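Local coordinates for protein integrase (Bovine immunodeficiency virus, PDB 3KKS) that probably inserts the reverse-transcribed viral DNA into the host genome, the fragment here being its catalytic core domain, at residues A98-D101 and L102-L106; V125-N128 and K129-G133; G136-P139 and Y140-Y143. One frame throughout, in Å; residues are numbered along the deposited sequence.

Interaction 1 (A98-D101 and L102-L106); sequences AHRD and LKDRL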
loop_
_atom_site.group_PDB
_atom_site.type_symbol
_atom_site.label_atom_id
_atom_site.label_comp_id
_atom_site.label_asym_id
_atom_site.label_seq_id
_atom_site.Cartn_x
_atom_site.Cartn_y
_atom_site.Cartn_z
ATOM N N ALA A 98 8.230 1.000 5.693
ATOM C CA ALA A 98 7.077 1.830 5.352
ATOM C C ALA A 98 5.973 1.728 6.401
ATOM O O ALA A 98 5.390 2.735 6.785
ATOM C CB ALA A 98 6.529 1.436 3.972
ATOM N N HIS A 99 5.676 0.520 6.861
ATOM C CA HIS A 99 4.630 0.343 7.868
ATOM C C HIS A 99 4.995 1.041 9.166
ATOM O O HIS A 99 4.136 1.584 9.854
ATOM C CB HIS A 99 4.388 -1.144 8.142
ATOM C CG HIS A 99 3.496 -1.804 7.138
ATOM N ND1 HIS A 99 2.217 -2.220 7.443
ATOM C CD2 HIS A 99 3.689 -2.104 5.834
ATOM C CE1 HIS A 99 1.662 -2.750 6.367
ATOM N NE2 HIS A 99 2.533 -2.693 5.377
ATOM N N ARG A 100 6.281 1.016 9.493
ATOM C CA ARG A 100 6.789 1.645 10.707
ATOM C C ARG A 100 6.690 3.160 10.565
ATOM O O ARG A 100 6.181 3.844 11.447
ATOM C CB ARG A 100 8.247 1.217 10.925
ATOM C CG ARG A 100 8.784 1.444 12.320
ATOM C CD ARG A 100 9.162 2.892 12.548
ATOM N NE ARG A 100 10.129 3.374 11.562
ATOM C CZ ARG A 100 11.306 2.802 11.316
ATOM N NH1 ARG A 100 11.675 1.714 11.983
ATOM N NH2 ARG A 100 12.120 3.320 10.400
ATOM N N ASP A 101 7.170 3.672 9.439
ATOM C CA ASP A 101 7.138 5.101 9.168
ATOM C C ASP A 101 5.701 5.624 9.109
ATOM O O ASP A 101 5.426 6.753 9.507
ATOM C CB ASP A 101 7.850 5.393 7.846
ATOM C CG ASP A 101 9.346 5.167 7.929
ATOM O OD1 ASP A 101 10.019 5.230 6.882
ATOM O OD2 ASP A 101 9.849 4.931 9.045
ATOM N N LEU A 102 4.792 4.799 8.604
ATOM C CA LEU A 102 3.398 5.186 8.501
ATOM C C LEU A 102 2.818 5.324 9.897
ATOM O O LEU A 102 2.079 6.269 10.188
ATOM C CB LEU A 102 2.605 4.131 7.721
ATOM C CG LEU A 102 1.140 4.483 7.468
ATOM C CD1 LEU A 102 1.076 5.714 6.586
ATOM C CD2 LEU A 102 0.410 3.311 6.808
ATOM N N LYS A 103 3.149 4.365 10.756
ATOM C CA LYS A 103 2.663 4.379 12.122
ATOM C C LYS A 103 3.224 5.580 12.882
ATOM O O LYS A 103 2.549 6.134 13.742
ATOM C CB LYS A 103 3.022 3.063 12.811
ATOM C CG LYS A 103 2.281 1.870 12.211
ATOM C CD LYS A 103 2.717 0.548 12.827
ATOM C CE LYS A 103 1.954 -0.628 12.223
ATOM N NZ LYS A 103 0.492 -0.522 12.475
ATOM N N ASP A 104 4.439 5.999 12.543
ATOM C CA ASP A 104 5.049 7.161 13.187
ATOM C C ASP A 104 4.304 8.434 12.766
ATOM O O ASP A 104 4.032 9.302 13.590
ATOM C CB ASP A 104 6.533 7.271 12.802
ATOM C CG ASP A 104 7.375 6.141 13.384
ATOM O OD1 ASP A 104 8.515 5.924 12.902
ATOM O OD2 ASP A 104 6.898 5.478 14.331
ATOM N N ARG A 105 3.966 8.537 11.480
ATOM C CA ARG A 105 3.255 9.713 10.981
ATOM C C ARG A 105 1.842 9.755 11.557
ATOM O O ARG A 105 1.324 10.819 11.899
ATOM C CB ARG A 105 3.180 9.689 9.456
ATOM C CG ARG A 105 4.534 9.744 8.753
ATOM C CD ARG A 105 5.270 11.050 9.035
ATOM N NE ARG A 105 6.470 11.174 8.207
ATOM C CZ ARG A 105 7.618 10.551 8.449
ATOM N NH1 ARG A 105 7.729 9.760 9.504
ATOM N NH2 ARG A 105 8.651 10.707 7.626
ATOM N N LEU A 106 1.227 8.584 11.659
ATOM C CA LEU A 106 -0.115 8.456 12.209
ATOM C C LEU A 106 -0.105 8.968 13.643
ATOM O O LEU A 106 -0.971 9.744 14.044
ATOM C CB LEU A 106 -0.548 6.988 12.168
ATOM C CG LEU A 106 -1.828 6.574 11.423
ATOM C CD1 LEU A 106 -2.174 7.566 10.327
ATOM C CD2 LEU A 106 -1.645 5.182 10.846
#

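Interaction 2 (V125-N128 and K129-G133); sequences VSLN and KKRGG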
loop_
_atom_site.group_PDB
_atom_site.type_symbol
_atom_site.label_atom_id
_atom_site.label_comp_id
_atom_site.label_asym_id
_atom_site.label_seq_id
_atom_site.Cartn_x
_atom_site.Cartn_y
_atom_site.Cartn_z
ATOM N N VAL A 125 0.812 11.665 2.556
ATOM C CA VAL A 125 1.369 12.797 1.838
ATOM C C VAL A 125 2.800 13.035 2.333
ATOM O O VAL A 125 3.707 13.340 1.555
ATOM C CB VAL A 125 0.534 14.052 2.116
ATOM C CG1 VAL A 125 1.298 15.296 1.704
ATOM C CG2 VAL A 125 -0.781 13.954 1.370
ATOM N N SER A 126 2.968 12.900 3.644
ATOM C CA SER A 126 4.248 13.079 4.310
ATOM C C SER A 126 5.264 12.048 3.829
ATOM O O SER A 126 6.393 12.387 3.477
ATOM C CB SER A 126 4.055 12.944 5.831
ATOM O OG SER A 126 5.295 12.915 6.521
ATOM N N LEU A 127 4.857 10.786 3.830
ATOM C CA LEU A 127 5.724 9.694 3.405
ATOM C C LEU A 127 6.082 9.745 1.938
ATOM O O LEU A 127 7.227 9.509 1.560
ATOM C CB LEU A 127 5.058 8.344 3.686
ATOM C CG LEU A 127 4.774 8.003 5.151
ATOM C CD1 LEU A 127 4.091 6.661 5.233
ATOM C CD2 LEU A 127 6.078 7.982 5.933
ATOM N N ASN A 128 5.096 10.061 1.110
ATOM C CA ASN A 128 5.296 10.078 -0.324
ATOM C C ASN A 128 5.810 11.347 -0.965
ATOM O O ASN A 128 6.508 11.288 -1.980
ATOM C CB ASN A 128 3.997 9.681 -1.013
ATOM C CG ASN A 128 3.542 8.294 -0.625
ATOM O OD1 ASN A 128 4.361 7.435 -0.313
ATOM N ND2 ASN A 128 2.235 8.059 -0.664
ATOM N N LYS A 129 5.477 12.488 -0.375
ATOM C CA LYS A 129 5.856 13.762 -0.953
ATOM C C LYS A 129 6.695 14.698 -0.095
ATOM O O LYS A 129 7.173 15.711 -0.596
ATOM C CB LYS A 129 4.593 14.513 -1.364
ATOM C CG LYS A 129 3.683 13.765 -2.320
ATOM C CD LYS A 129 2.424 14.578 -2.585
ATOM C CE LYS A 129 1.684 14.080 -3.806
ATOM N NZ LYS A 129 0.482 14.921 -4.050
ATOM N N LYS A 130 6.888 14.389 1.182
ATOM C CA LYS A 130 7.642 15.313 2.024
ATOM C C LYS A 130 8.960 14.815 2.591
ATOM O O LYS A 130 9.430 15.305 3.615
ATOM C CB LYS A 130 6.735 15.821 3.147
ATOM C CG LYS A 130 5.576 16.653 2.616
ATOM C CD LYS A 130 4.590 17.016 3.697
ATOM C CE LYS A 130 3.578 18.029 3.180
ATOM N NZ LYS A 130 2.464 18.249 4.153
ATOM N N ARG A 131 9.556 13.840 1.921
ATOM C CA ARG A 131 10.839 13.301 2.335
ATOM C C ARG A 131 11.564 12.887 1.065
ATOM O O ARG A 131 10.942 12.446 0.095
ATOM C CB ARG A 131 10.648 12.096 3.261
ATOM C CG ARG A 131 9.936 10.941 2.612
ATOM C CD ARG A 131 8.971 10.301 3.576
ATOM N NE ARG A 131 9.540 9.167 4.290
ATOM C CZ ARG A 131 9.388 7.896 3.932
ATOM N NH1 ARG A 131 8.686 7.580 2.857
ATOM N NH2 ARG A 131 9.921 6.934 4.669
ATOM N N GLY A 132 12.878 13.056 1.064
ATOM C CA GLY A 132 13.661 12.690 -0.096
ATOM C C GLY A 132 14.600 11.558 0.246
ATOM O O GLY A 132 14.758 11.191 1.411
ATOM N N GLY A 133 15.227 10.987 -0.765
ATOM C CA GLY A 133 16.151 9.915 -0.489
ATOM C C GLY A 133 17.544 10.258 -0.949
ATOM O O GLY A 133 18.325 10.914 -0.273
#

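Interaction 3 (G136-P139 and Y140-Y143); sequences GHTP and YEIY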
loop_
_atom_site.group_PDB
_atom_site.type_symbol
_atom_site.label_atom_id
_atom_site.label_comp_id
_atom_site.label_asym_id
_atom_site.label_seq_id
_atom_site.Cartn_x
_atom_site.Cartn_y
_atom_site.Cartn_z
ATOM N N GLY A 136 17.545 13.653 -3.606
ATOM C CA GLY A 136 16.443 14.436 -3.067
ATOM C C GLY A 136 15.082 14.040 -3.612
ATOM O O GLY A 136 14.095 14.741 -3.412
ATOM N N HIS A 137 15.025 12.900 -4.292
ATOM C CA HIS A 137 13.786 12.413 -4.890
ATOM C C HIS A 137 12.795 11.821 -3.898
ATOM O O HIS A 137 13.126 10.901 -3.145
ATOM C CB HIS A 137 14.110 11.357 -5.951
ATOM C CG HIS A 137 14.997 11.855 -7.049
ATOM N ND1 HIS A 137 15.736 11.009 -7.849
ATOM C CD2 HIS A 137 15.253 13.110 -7.490
ATOM C CE1 HIS A 137 16.412 11.723 -8.733
ATOM N NE2 HIS A 137 16.136 12.999 -8.538
ATOM N N THR A 138 11.574 12.349 -3.914
ATOM C CA THR A 138 10.509 11.854 -3.050
ATOM C C THR A 138 10.012 10.531 -3.629
ATOM O O THR A 138 10.115 10.297 -4.835
ATOM C CB THR A 138 9.295 12.803 -3.024
ATOM O OG1 THR A 138 8.662 12.802 -4.313
ATOM C CG2 THR A 138 9.721 14.208 -2.670
ATOM N N PRO A 139 9.475 9.645 -2.777
ATOM C CA PRO A 139 8.972 8.363 -3.267
ATOM C C PRO A 139 7.971 8.597 -4.391
ATOM O O PRO A 139 7.869 7.806 -5.325
ATOM C CB PRO A 139 8.317 7.763 -2.029
ATOM C CG PRO A 139 9.199 8.269 -0.924
ATOM C CD PRO A 139 9.387 9.716 -1.306
ATOM N N TYR A 140 7.239 9.698 -4.290
ATOM C CA TYR A 140 6.247 10.056 -5.290
ATOM C C TYR A 140 6.902 10.354 -6.635
ATOM O O TYR A 140 6.394 9.942 -7.684
ATOM C CB TYR A 140 5.469 11.281 -4.827
ATOM C CG TYR A 140 4.329 11.650 -5.735
ATOM C CD1 TYR A 140 3.102 10.995 -5.644
ATOM C CD2 TYR A 140 4.467 12.668 -6.681
ATOM C CE1 TYR A 140 2.036 11.345 -6.471
ATOM C CE2 TYR A 140 3.414 13.027 -7.515
ATOM C CZ TYR A 140 2.196 12.366 -7.402
ATOM O OH TYR A 140 1.128 12.750 -8.191
ATOM N N GLU A 141 8.024 11.070 -6.604
ATOM C CA GLU A 141 8.743 11.423 -7.830
ATOM C C GLU A 141 9.319 10.179 -8.486
ATOM O O GLU A 141 9.301 10.043 -9.705
ATOM C CB GLU A 141 9.879 12.409 -7.529
ATOM C CG GLU A 141 9.412 13.707 -6.889
ATOM C CD GLU A 141 10.557 14.582 -6.419
ATOM O OE1 GLU A 141 11.484 14.061 -5.761
ATOM O OE2 GLU A 141 10.525 15.797 -6.694
ATOM N N ILE A 142 9.829 9.271 -7.666
ATOM C CA ILE A 142 10.409 8.036 -8.158
ATOM C C ILE A 142 9.357 7.203 -8.881
ATOM O O ILE A 142 9.600 6.704 -9.981
ATOM C CB ILE A 142 11.002 7.224 -6.990
ATOM C CG1 ILE A 142 12.216 7.965 -6.414
ATOM C CG2 ILE A 142 11.370 5.825 -7.452
ATOM C CD1 ILE A 142 12.958 7.198 -5.336
ATOM N N TYR A 143 8.192 7.047 -8.260
ATOM C CA TYR A 143 7.110 6.278 -8.860
ATOM C C TYR A 143 6.691 6.923 -10.171
ATOM O O TYR A 143 6.537 6.244 -11.189
ATOM C CB TYR A 143 5.890 6.222 -7.936
ATOM C CG TYR A 143 4.705 5.563 -8.604
ATOM C CD1 TYR A 143 4.590 4.173 -8.654
ATOM C CD2 TYR A 143 3.740 6.329 -9.257
ATOM C CE1 TYR A 143 3.549 3.563 -9.346
ATOM C CE2 TYR A 143 2.692 5.728 -9.955
ATOM C CZ TYR A 143 2.604 4.348 -9.996
ATOM O OH TYR A 143 1.583 3.745 -10.694
#

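Interaction 1 (A98-D101 and L102-L106)
Leu-102, Lys-103, Asp-104 and Arg-105 each donate a backbone N-H to the carbonyl oxygen four residues earlier, the regular ladder of an alpha-helix. The bond from Leu-102 N to Ala-98 O measures 2.8 Å, and that from Arg-105 N to Asp-101 O 3.0 Å. Charged contacts gather on one side of this ladder. The Asp-104 carboxylate and Arg-100 guanidinium planes are nearly parallel, 5° apart, but offset, with OD1 coming in obliquely; the two groups form a salt bridge one turn along the helix with Arg-100 NE 3.3 Å from Asp-104 OD1. The same NE gives a hydrogen bond to Asp-101 OD2 at 3.0 Å, so that a single nitrogen serves both acids. What brings it there is the folded arginine chain: CG leaves opposite the backbone N (chi1 -163°), and bends at chi2 and chi3 fold the chain so that CD and NE come up against Asp-104 OD1 and NE reaches Asp-101 OD2. Bridging the two carboxylates, whose Asp-101 OD2 and Asp-104 OD1 lie 4.2 Å apart, the arginine probably offsets their mutual repulsion.

All of this belongs to helix 89-109 of the integrase core, an RNase H-like domain in which helices flank a five-stranded mixed sheet. The other oxygen of the Asp-101 carboxylate, OD1, forms a salt bridge with Arg-131, while Arg-105 NE is hydrogen-bonded to Ser-126; Ser-126 lies in the last turn of helix 116-129 and Arg-131 just past its end.

Aliphatic portions pack against backbone carbonyls. Lys-103 CG sits 3.0 Å from His-99 O, and the rest of its chain runs on past that oxygen. Arg-105 CG approaches Asp-101 O to 3.2 Å. On the buried side, Leu-102 CB touches Ala-98 O at 3.3 Å, while the leucine side chain packs on Val-19 of the sheet and on Leu-127.

Interaction 2 (V125-N128 and K129-G133)
Lys-129, Arg-131 and Val-125 carry most of the contact at the C-terminal end of helix 116-129, where the last helical turn of this RNase H-like core gives way to a loop. Lys-129 closes the turn: its backbone N is bonded to Val-125 O at 2.8 Å. Its side chain, extended beyond CG, leads away from the turn, and its ammonium makes a cation-pi contact with Tyr-140 of the following helix.

Val-125 faces the next lysine as well. The CG1 branch, opposite the backbone N (chi1 164°), is met by the far end of the extended Lys-130 chain, with Lys-130 CE 3.9 Å from Val-125 CG1. Lys-130 is the first residue to leave helical backbone angles, yet its N still reaches Ser-126 O at 3.1 Å. That donor stands 46° out of the carbonyl plane, as the chain begins to unwind.

Arg-131 turns back over the helix end. Its CG lies between the backbone N and the carbonyl carbon (chi1 62°), and further bends lay the side chain alongside Leu-127, both pointing the same way. A fairly straight bond runs from Arg-131 NH1 to Leu-127 O at 2.7 Å, although the position of that oxygen is less certain. If the oxygen is rightly placed, the guanidinium is tied to a carbonyl of the last turn. One face of the guanidinium is covered by a methyl group, Leu-127 CD2, which lies over its centre and 3.9 Å from Arg-131 CZ.

Interaction 3 (G136-P139 and Y140-Y143)
From Thr-138 onward the backbone turns into helix 139-148, with Ile-142 N bonded to Thr-138 O at 3.0 Å and Tyr-143 N to Pro-139 O at 3.0 Å. Thr-138 and Glu-141 cross at about a right angle. Glu-141 CG lies beside its own backbone N (chi1 -59°), and the chain beyond it is extended, which carries the carboxylate back past the start of the helix. There Glu-141 OE1 accepts from Thr-138 N at 2.5 Å, too short for the exact length to be trusted, the N-H pointing well at the oxygen (160°) but arriving on the anti side of the carboxylate and out of its plane. In return Thr-138 OG1 accepts from Glu-141 N at 2.9 Å, with the hydroxyl position less certain. These reciprocal bonds make a capping box with Thr-138 as N-cap: Glu-141 N, in the first turn, is capped by the threonine hydroxyl, while the glutamate takes the N-H of the N-cap residue. Pro-139 follows as the first helical residue and packs on Arg-131. Before the cap, His-137 CB rests 3.9 Å from Ile-142 CG1. Further along, the buried Tyr-143 extends away, its hydroxyl hydrogen-bonded to Thr-53 N and its ring edge-to-face with Tyr-52.

Along the chain the three contacts follow in series, none nested or crossing, and each is a turn or so long and closes no large loop. Interaction 1 lies within helix 89-109, interaction 2 at the C-terminal end of helix 116-129, and interaction 3 at the start of helix 139-148. Interactions 1 and 2 bring helices 89-109 and 116-129 together: besides their polar links, Leu-102 CD1 packs 3.4 Å from Leu-127 CD1. Interactions 2 and 3 adjoin where Asn-128 O probably accepts from Tyr-140 N at 2.9 Å, drawing together the ends of the 130-138 connection. Interactions 1 and 3 do not touch, their nearest atoms being about 8 Å apart.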